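Local structure of catechol 1,2-dioxygenase (Burkholderia ambifaria, 5VXT) at residues H180-F190 against V316-T324; E274-A283 against D293-N301. The protein probably catalyses the iron(III)-dependent intradiol ring cleavage of catechol by dioxygen, giving cis,cis-muconate, as other catechol 1,2-dioxygenases do. All blocks are in the same frame, centred on the assembly; numbering follows the deposited sequence.

Contact 1: H180-F190 against V316-T324; sequences HFDPTGKQSDF and VERLRASAT
Phe-190 and Ala-323 lead a surface contact of ring edges, methyls and carbonyl oxygens in which the C-terminal tail of an intradiol dioxygenase crosses the loop between strands 166-170 and 193-197 of the catalytic beta domain. Phe-190 can be followed outward. Its CB sets off to the flank of the tail, and CG lies anti to the carbonyl carbon (chi1 -55°), which brings the far edge of the ring to the last two residues. CD1 only skirts the Thr-324 carbonyl, at 4.1 Å from its O. CE1 comes nearer, 3.3 Å from Thr-324 O, and CZ at the tip lies 3.3 Å from Ala-323 O; Thr-324 is poorly ordered, so its distances are the less certain. Both oxygens sit at the ring edge, near its plane, where the weakly positive C-H groups point. CZ also carries the apolar part of the contact, 3.6 Å from Ala-323 CB, while CE2 on the far flank of the ring is 4.1 Å from that methyl.

Further back along the tail, the His-180 ring lies obliquely beside three residues in turn: CD2 is 4.0 Å from Ala-321 CB, CE1 is nearest the Ser-322 carbonyl oxygen, and ND1 is nearest the methyl of Ala-323. Phe-181 adds a looser touch of CZ on Ala-321 CB. The side chain of Phe-181 is about 8 Å from the bound catechol, so this edge of the contact approaches the active site. Strand 125-126 lies alongside: Val-125 is touched by His-180, Phe-181, Phe-190 and Ala-323, and the backbone of Ala-126 bonds to Ala-321 and Ala-323. Within the loop, Asp-182 makes an Asx turn, its OD1 accepting from Thr-184 N, while OD2 takes an almost straight bond (177°) from Gln-187 NE2, 2.8 Å away.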
loop_
_atom_site.group_PDB
_atom_site.type_symbol
_atom_site.label_atom_id
_atom_site.label_comp_id
_atom_site.label_asym_id
_atom_site.label_seq_id
_atom_site.Cartn_x
_atom_site.Cartn_y
_atom_site.Cartn_z
ATOM N N HIS B 180 18.077 1.533 -16.491
ATOM C CA HIS B 180 16.910 0.683 -16.256
ATOM C C HIS B 180 15.791 1.444 -15.545
ATOM O O HIS B 180 14.667 0.943 -15.462
ATOM C CB HIS B 180 17.277 -0.579 -15.461
ATOM C CG HIS B 180 16.414 -1.763 -15.775
ATOM N ND1 HIS B 180 16.584 -2.526 -16.911
ATOM C CD2 HIS B 180 15.376 -2.315 -15.103
ATOM C CE1 HIS B 180 15.686 -3.496 -16.926
ATOM N NE2 HIS B 180 14.940 -3.391 -15.841
ATOM N N PHE B 181 16.074 2.655 -15.045
ATOM C CA PHE B 181 15.087 3.461 -14.329
ATOM C C PHE B 181 15.098 4.909 -14.798
ATOM O O PHE B 181 14.759 5.813 -14.027
ATOM C CB PHE B 181 15.321 3.428 -12.817
ATOM C CG PHE B 181 15.345 2.060 -12.227
ATOM C CD1 PHE B 181 16.552 1.402 -12.022
ATOM C CD2 PHE B 181 14.162 1.430 -11.863
ATOM C CE1 PHE B 181 16.580 0.132 -11.473
ATOM C CE2 PHE B 181 14.180 0.164 -11.315
ATOM C CZ PHE B 181 15.387 -0.489 -11.119
ATOM N N ASP B 182 15.496 5.160 -16.043
ATOM C CA ASP B 182 15.617 6.535 -16.521
ATOM C C ASP B 182 14.297 6.990 -17.133
ATOM O O ASP B 182 13.872 6.425 -18.150
ATOM C CB ASP B 182 16.739 6.653 -17.537
ATOM C CG ASP B 182 17.113 8.100 -17.834
ATOM O OD1 ASP B 182 16.203 8.961 -17.909
ATOM O OD2 ASP B 182 18.324 8.380 -17.986
ATOM N N PRO B 183 13.631 8.004 -16.572
ATOM C CA PRO B 183 12.341 8.444 -17.116
ATOM C C PRO B 183 12.448 9.331 -18.345
ATOM O O PRO B 183 11.412 9.736 -18.881
ATOM C CB PRO B 183 11.725 9.214 -15.937
ATOM C CG PRO B 183 12.908 9.800 -15.248
ATOM C CD PRO B 183 14.020 8.778 -15.380
ATOM N N THR B 184 13.660 9.652 -18.804
ATOM C CA THR B 184 13.835 10.478 -19.989
ATOM C C THR B 184 14.254 9.689 -21.219
ATOM O O THR B 184 14.106 10.193 -22.336
ATOM C CB THR B 184 14.875 11.579 -19.729
ATOM O OG1 THR B 184 16.104 10.989 -19.284
ATOM C CG2 THR B 184 14.375 12.544 -18.673
ATOM N N GLY B 185 14.764 8.478 -21.041
ATOM C CA GLY B 185 15.168 7.661 -22.166
ATOM C C GLY B 185 15.615 6.299 -21.681
ATOM O O GLY B 185 15.474 5.962 -20.503
ATOM N N LYS B 186 16.153 5.513 -22.606
ATOM C CA LYS B 186 16.682 4.190 -22.293
ATOM C C LYS B 186 18.201 4.258 -22.355
ATOM O O LYS B 186 18.777 4.368 -23.443
ATOM C CB LYS B 186 16.140 3.131 -23.251
ATOM N N GLN B 187 18.847 4.220 -21.192
ATOM C CA GLN B 187 20.291 4.049 -21.169
ATOM C C GLN B 187 20.641 2.619 -21.571
ATOM O O GLN B 187 19.785 1.732 -21.634
ATOM C CB GLN B 187 20.861 4.358 -19.783
ATOM C CG GLN B 187 20.299 5.604 -19.107
ATOM C CD GLN B 187 21.011 5.928 -17.797
ATOM O OE1 GLN B 187 21.996 5.287 -17.429
ATOM N NE2 GLN B 187 20.511 6.931 -17.089
ATOM N N SER B 188 21.915 2.397 -21.858
ATOM C CA SER B 188 22.362 1.044 -22.142
ATOM C C SER B 188 22.179 0.165 -20.911
ATOM O O SER B 188 22.243 0.635 -19.772
ATOM C CB SER B 188 23.827 1.050 -22.577
ATOM O OG SER B 188 24.000 1.831 -23.744
ATOM N N ASP B 189 21.922 -1.119 -21.147
ATOM C CA ASP B 189 21.893 -2.082 -20.054
ATOM C C ASP B 189 23.204 -2.016 -19.279
ATOM O O ASP B 189 24.285 -2.118 -19.865
ATOM C CB ASP B 189 21.662 -3.500 -20.592
ATOM C CG ASP B 189 20.276 -3.689 -21.199
ATOM O OD1 ASP B 189 19.305 -3.096 -20.683
ATOM O OD2 ASP B 189 20.158 -4.440 -22.193
ATOM N N PHE B 190 23.094 -1.806 -17.965
ATOM C CA PHE B 190 24.213 -1.767 -17.024
ATOM C C PHE B 190 25.094 -0.535 -17.181
ATOM O O PHE B 190 26.259 -0.545 -16.753
ATOM C CB PHE B 190 25.071 -3.035 -17.114
ATOM C CG PHE B 190 24.285 -4.295 -16.932
ATOM C CD1 PHE B 190 23.969 -5.093 -18.018
ATOM C CD2 PHE B 190 23.833 -4.664 -15.678
ATOM C CE1 PHE B 190 23.237 -6.245 -17.854
ATOM C CE2 PHE B 190 23.096 -5.815 -15.508
ATOM C CZ PHE B 190 22.798 -6.607 -16.600
ATOM N N VAL B 316 19.645 -10.362 2.690
ATOM C CA VAL B 316 18.266 -9.929 2.503
ATOM C C VAL B 316 17.809 -10.343 1.114
ATOM O O VAL B 316 18.475 -10.030 0.118
ATOM C CB VAL B 316 18.144 -8.402 2.698
ATOM C CG1 VAL B 316 16.779 -7.907 2.264
ATOM C CG2 VAL B 316 18.411 -8.042 4.141
ATOM N N GLU B 317 16.669 -11.031 1.047
ATOM C CA GLU B 317 16.012 -11.359 -0.210
ATOM C C GLU B 317 14.863 -10.385 -0.441
ATOM O O GLU B 317 13.994 -10.227 0.427
ATOM C CB GLU B 317 15.491 -12.800 -0.206
ATOM C CG GLU B 317 16.575 -13.857 -0.189
ATOM C CD GLU B 317 17.507 -13.741 -1.378
ATOM O OE1 GLU B 317 18.734 -13.610 -1.166
ATOM O OE2 GLU B 317 17.007 -13.765 -2.525
ATOM N N ARG B 318 14.874 -9.720 -1.599
ATOM C CA ARG B 318 13.782 -8.842 -2.003
ATOM C C ARG B 318 13.716 -8.820 -3.523
ATOM O O ARG B 318 14.682 -9.179 -4.209
ATOM C CB ARG B 318 13.958 -7.417 -1.457
ATOM C CG ARG B 318 15.247 -6.748 -1.932
ATOM C CD ARG B 318 15.525 -5.427 -1.200
ATOM N NE ARG B 318 14.758 -4.293 -1.702
ATOM C CZ ARG B 318 14.956 -3.030 -1.319
ATOM N NH1 ARG B 318 15.912 -2.741 -0.442
ATOM N NH2 ARG B 318 14.205 -2.047 -1.813
ATOM N N LEU B 319 12.556 -8.415 -4.045
ATOM C CA LEU B 319 12.385 -8.290 -5.488
ATOM C C LEU B 319 13.430 -7.339 -6.054
ATOM O O LEU B 319 13.526 -6.183 -5.632
ATOM C CB LEU B 319 10.982 -7.794 -5.834
ATOM C CG LEU B 319 9.834 -8.797 -5.929
ATOM C CD1 LEU B 319 8.644 -8.152 -6.641
ATOM C CD2 LEU B 319 10.265 -10.070 -6.641
ATOM N N ARG B 320 14.221 -7.833 -7.004
ATOM C CA ARG B 320 15.273 -7.047 -7.632
ATOM C C ARG B 320 15.185 -7.201 -9.141
ATOM O O ARG B 320 14.936 -8.298 -9.650
ATOM C CB ARG B 320 16.661 -7.474 -7.130
ATOM C CG ARG B 320 16.966 -7.019 -5.702
ATOM C CD ARG B 320 17.918 -7.991 -5.008
ATOM N NE ARG B 320 18.305 -7.574 -3.656
ATOM C CZ ARG B 320 18.527 -8.420 -2.651
ATOM N NH1 ARG B 320 18.390 -9.733 -2.830
ATOM N NH2 ARG B 320 18.872 -7.953 -1.459
ATOM N N ALA B 321 15.379 -6.092 -9.850
ATOM C CA ALA B 321 15.384 -6.108 -11.304
ATOM C C ALA B 321 16.606 -6.853 -11.832
ATOM O O ALA B 321 17.611 -7.016 -11.137
ATOM C CB ALA B 321 15.375 -4.681 -11.857
ATOM N N SER B 322 16.507 -7.299 -13.086
ATOM C CA SER B 322 17.612 -7.952 -13.775
ATOM C C SER B 322 17.586 -7.557 -15.246
ATOM O O SER B 322 16.536 -7.212 -15.794
ATOM C CB SER B 322 17.542 -9.475 -13.651
ATOM O OG SER B 322 16.510 -9.990 -14.470
ATOM N N ALA B 323 18.755 -7.623 -15.884
ATOM C CA ALA B 323 18.880 -7.190 -17.268
ATOM C C ALA B 323 19.790 -8.128 -18.046
ATOM O O ALA B 323 20.557 -8.910 -17.475
ATOM C CB ALA B 323 19.418 -5.754 -17.364
ATOM N N THR B 324 19.692 -8.014 -19.371
ATOM C CA THR B 324 20.438 -8.813 -20.340
ATOM C C THR B 324 21.942 -8.834 -20.069
ATOM O O THR B 324 22.692 -8.004 -20.586
ATOM C CB THR B 324 20.192 -8.284 -21.774
ATOM O OG1 THR B 324 18.783 -8.141 -21.999
ATOM C CG2 THR B 324 20.770 -9.231 -22.811
#

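Contact 2: E274-A283 against D293-N301; sequences ELIPPVTAKA and DAYQDIEFN
Lys-282 lays its CB over one face of the Tyr-295 ring, 3.9 Å from the centroid and offset toward the rim, a CH-pi contact in which CZ is the nearest ring atom. Tyr-295 has its CG between the backbone N and the carbonyl carbon (chi1 68°), which brings the ring back across the neighbouring strand; CE2 then meets Ala-283 O at the ring edge. Beyond CB the lysine runs extended, CD passing the tyrosine OH and Asp-297 CB, until NZ forms a long salt bridge of 3.6 Å with Asp-297 OD1. That oxygen is also hydrogen-bonded to His-151 NE2, on strand 147-155, so the carboxylate lies between the lysine of the edge strand, at long range, and a histidine two strands inward.

Four backbone bonds join the strands. Thr-280 and Asp-297 exchange one pair, Lys-282 and Tyr-295 the other, and Ala-281 faces Gln-296 as the non-hydrogen-bonded pair between them. Thr-280 O also receives the CA-H of Gln-296, at 3.2 Å.

Val-279 splits its methyls between Gln-296 and Ile-298, the residues flanking Asp-297: CG1, anti to the backbone N (chi1 -173°), touches Gln-296 CB, and CG2 packs against Ile-298 CD1 at 3.6 Å. From here the chains part; a water donates to Glu-299 O and, weakly, to Pro-278 O. Pro-277 fills the widening angle, its CG 3.5 Å from Phe-300 CD1 and also against Ile-298 CG2, while Leu-275 CD2 meets Phe-300 CZ at the ring edge. Phe-255 of strand 251-256, in the other sheet, touches Pro-277, Ile-298 and Phe-300. The whole is an antiparallel edge-strand pair whose apolar end faces the core between two mixed sheets, the beta-sandwich arrangement of the intradiol dioxygenase catalytic domain.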
loop_
_atom_site.group_PDB
_atom_site.type_symbol
_atom_site.label_atom_id
_atom_site.label_comp_id
_atom_site.label_asym_id
_atom_site.label_seq_id
_atom_site.Cartn_x
_atom_site.Cartn_y
_atom_site.Cartn_z
ATOM N N GLU B 274 31.335 6.925 8.623
ATOM C CA GLU B 274 32.436 6.159 8.056
ATOM C C GLU B 274 32.321 5.979 6.549
ATOM O O GLU B 274 33.229 5.396 5.946
ATOM C CB GLU B 274 32.512 4.781 8.727
ATOM C CG GLU B 274 32.618 4.827 10.246
ATOM C CD GLU B 274 31.254 4.873 10.929
ATOM O OE1 GLU B 274 30.236 5.090 10.235
ATOM O OE2 GLU B 274 31.206 4.692 12.163
ATOM N N LEU B 275 31.242 6.462 5.932
ATOM C CA LEU B 275 30.968 6.245 4.517
ATOM C C LEU B 275 31.071 7.538 3.712
ATOM O O LEU B 275 30.339 7.728 2.735
ATOM C CB LEU B 275 29.587 5.604 4.340
ATOM C CG LEU B 275 29.406 4.242 5.014
ATOM C CD1 LEU B 275 28.008 3.668 4.769
ATOM C CD2 LEU B 275 30.470 3.240 4.561
ATOM N N ILE B 276 31.978 8.428 4.116
ATOM C CA ILE B 276 32.223 9.709 3.456
ATOM C C ILE B 276 33.716 9.817 3.177
ATOM O O ILE B 276 34.423 10.552 3.879
ATOM C CB ILE B 276 31.752 10.894 4.315
ATOM C CG1 ILE B 276 30.334 10.659 4.851
ATOM C CG2 ILE B 276 31.819 12.188 3.515
ATOM C CD1 ILE B 276 29.875 11.780 5.771
ATOM N N PRO B 277 34.237 9.114 2.183
ATOM C CA PRO B 277 35.693 9.091 1.976
ATOM C C PRO B 277 36.162 10.319 1.220
ATOM O O PRO B 277 35.406 10.907 0.431
ATOM C CB PRO B 277 35.918 7.809 1.161
ATOM C CG PRO B 277 34.584 7.456 0.566
ATOM C CD PRO B 277 33.511 8.336 1.169
ATOM N N PRO B 278 37.400 10.758 1.462
ATOM C CA PRO B 278 37.961 11.872 0.692
ATOM C C PRO B 278 38.027 11.561 -0.794
ATOM O O PRO B 278 38.224 10.416 -1.205
ATOM C CB PRO B 278 39.365 12.031 1.280
ATOM C CG PRO B 278 39.244 11.510 2.667
ATOM C CD PRO B 278 38.239 10.396 2.614
ATOM N N VAL B 279 37.846 12.607 -1.595
ATOM C CA VAL B 279 38.040 12.563 -3.041
ATOM C C VAL B 279 39.311 13.339 -3.377
ATOM O O VAL B 279 39.550 14.418 -2.821
ATOM C CB VAL B 279 36.821 13.144 -3.788
ATOM C CG1 VAL B 279 36.960 12.938 -5.287
ATOM C CG2 VAL B 279 35.513 12.527 -3.264
ATOM N N THR B 280 40.124 12.786 -4.283
ATOM C CA THR B 280 41.402 13.362 -4.697
ATOM C C THR B 280 41.365 13.733 -6.176
ATOM O O THR B 280 40.814 12.991 -6.992
ATOM C CB THR B 280 42.568 12.373 -4.449
ATOM O OG1 THR B 280 42.877 12.312 -3.053
ATOM C CG2 THR B 280 43.810 12.788 -5.196
ATOM N N ALA B 281 41.958 14.882 -6.520
ATOM C CA ALA B 281 42.222 15.235 -7.913
ATOM C C ALA B 281 43.517 14.594 -8.396
ATOM O O ALA B 281 44.536 14.631 -7.701
ATOM C CB ALA B 281 42.325 16.751 -8.077
ATOM N N LYS B 282 43.483 14.024 -9.601
ATOM C CA LYS B 282 44.634 13.330 -10.163
ATOM C C LYS B 282 44.710 13.590 -11.662
ATOM O O LYS B 282 43.762 14.085 -12.276
ATOM C CB LYS B 282 44.578 11.821 -9.874
ATOM C CG LYS B 282 44.895 11.473 -8.427
ATOM C CD LYS B 282 44.987 9.977 -8.207
ATOM C CE LYS B 282 45.585 9.672 -6.839
ATOM N NZ LYS B 282 45.887 8.221 -6.650
ATOM N N ALA B 283 45.864 13.269 -12.242
ATOM C CA ALA B 283 46.121 13.473 -13.660
ATOM C C ALA B 283 46.561 12.157 -14.297
ATOM O O ALA B 283 46.718 11.134 -13.626
ATOM C CB ALA B 283 47.171 14.568 -13.875
ATOM N N ASP B 293 42.204 14.183 -18.959
ATOM C CA ASP B 293 43.446 13.977 -18.217
ATOM C C ASP B 293 43.231 14.122 -16.714
ATOM O O ASP B 293 43.671 13.273 -15.929
ATOM C CB ASP B 293 44.519 14.950 -18.697
ATOM C CG ASP B 293 45.796 14.828 -17.901
ATOM O OD1 ASP B 293 46.335 13.702 -17.818
ATOM O OD2 ASP B 293 46.252 15.853 -17.351
ATOM N N ALA B 294 42.573 15.198 -16.292
ATOM C CA ALA B 294 42.254 15.381 -14.884
ATOM C C ALA B 294 41.049 14.530 -14.503
ATOM O O ALA B 294 40.068 14.451 -15.247
ATOM C CB ALA B 294 41.972 16.853 -14.587
ATOM N N TYR B 295 41.132 13.877 -13.346
ATOM C CA TYR B 295 40.031 13.046 -12.879
ATOM C C TYR B 295 40.018 13.016 -11.361
ATOM O O TYR B 295 41.024 13.290 -10.702
ATOM C CB TYR B 295 40.108 11.618 -13.432
ATOM C CG TYR B 295 41.266 10.789 -12.920
ATOM C CD1 TYR B 295 41.115 9.936 -11.832
ATOM C CD2 TYR B 295 42.509 10.840 -13.545
ATOM C CE1 TYR B 295 42.173 9.169 -11.369
ATOM C CE2 TYR B 295 43.570 10.080 -13.094
ATOM C CZ TYR B 295 43.403 9.247 -12.008
ATOM O OH TYR B 295 44.470 8.493 -11.570
ATOM N N GLN B 296 38.853 12.681 -10.815
ATOM C CA GLN B 296 38.675 12.547 -9.378
ATOM C C GLN B 296 38.828 11.086 -8.981
ATOM O O GLN B 296 38.431 10.183 -9.721
ATOM C CB GLN B 296 37.311 13.092 -8.944
ATOM C CG GLN B 296 37.301 14.614 -8.895
ATOM C CD GLN B 296 35.923 15.205 -8.707
ATOM O OE1 GLN B 296 35.017 14.975 -9.510
ATOM N NE2 GLN B 296 35.756 15.985 -7.647
ATOM N N ASP B 297 39.410 10.866 -7.808
ATOM C CA ASP B 297 39.849 9.549 -7.375
ATOM C C ASP B 297 39.377 9.320 -5.949
ATOM O O ASP B 297 39.554 10.188 -5.089
ATOM C CB ASP B 297 41.377 9.450 -7.478
ATOM C CG ASP B 297 41.901 8.078 -7.140
ATOM O OD1 ASP B 297 42.381 7.880 -6.002
ATOM O OD2 ASP B 297 41.832 7.195 -8.017
ATOM N N ILE B 298 38.745 8.177 -5.700
ATOM C CA ILE B 298 38.308 7.822 -4.356
ATOM C C ILE B 298 38.904 6.477 -3.994
ATOM O O ILE B 298 38.614 5.470 -4.653
ATOM C CB ILE B 298 36.778 7.774 -4.231
ATOM C CG1 ILE B 298 36.159 9.119 -4.599
ATOM C CG2 ILE B 298 36.406 7.380 -2.820
ATOM C CD1 ILE B 298 34.668 9.181 -4.361
ATOM N N GLU B 299 39.707 6.450 -2.934
ATOM C CA GLU B 299 40.199 5.194 -2.381
ATOM C C GLU B 299 39.229 4.736 -1.300
ATOM O O GLU B 299 38.952 5.471 -0.347
ATOM C CB GLU B 299 41.620 5.332 -1.827
ATOM C CG GLU B 299 42.105 4.062 -1.130
ATOM C CD GLU B 299 43.592 4.065 -0.814
ATOM O OE1 GLU B 299 44.335 4.873 -1.410
ATOM O OE2 GLU B 299 44.015 3.248 0.032
ATOM N N PHE B 300 38.685 3.538 -1.462
ATOM C CA PHE B 300 37.737 3.023 -0.486
ATOM C C PHE B 300 37.905 1.521 -0.384
ATOM O O PHE B 300 37.728 0.801 -1.373
ATOM C CB PHE B 300 36.306 3.378 -0.866
ATOM C CG PHE B 300 35.332 3.167 0.244
ATOM C CD1 PHE B 300 35.208 4.099 1.262
ATOM C CD2 PHE B 300 34.554 2.027 0.285
ATOM C CE1 PHE B 300 34.304 3.908 2.288
ATOM C CE2 PHE B 300 33.659 1.832 1.314
ATOM C CZ PHE B 300 33.540 2.771 2.316
ATOM N N ASN B 301 38.238 1.057 0.808
ATOM C CA ASN B 301 38.426 -0.359 1.066
ATOM C C ASN B 301 37.171 -0.929 1.704
ATOM O O ASN B 301 36.428 -0.226 2.393
ATOM C CB ASN B 301 39.624 -0.583 1.977
ATOM C CG ASN B 301 40.901 -0.044 1.374
ATOM O OD1 ASN B 301 41.134 -0.175 0.169
ATOM N ND2 ASN B 301 41.725 0.586 2.200
HETATM O O HOH W 1 39.536 7.841 0.580
#

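Contact 1 and contact 2 occupy separate parts of the catalytic region, their centres 27 Å apart and their nearest atoms about 15 Å. Along the chain, 180-190 comes first, then 274-283, 293-301 and finally 316-324, so the strand pair of contact 2 falls wholly between the two halves of contact 1. The sheets differ too: 180-190 lies in the loop joining strands 166-170 and 193-197 of one, whereas contact 2 includes 280-282, an outermost strand within the chain of the other. After strand 295-303 the chain runs on to 321-322, which pairs with 125-126. Both contacts have one end near bound catechol, about 8 Å from the Phe-181 side chain and 11 Å from that of Leu-275.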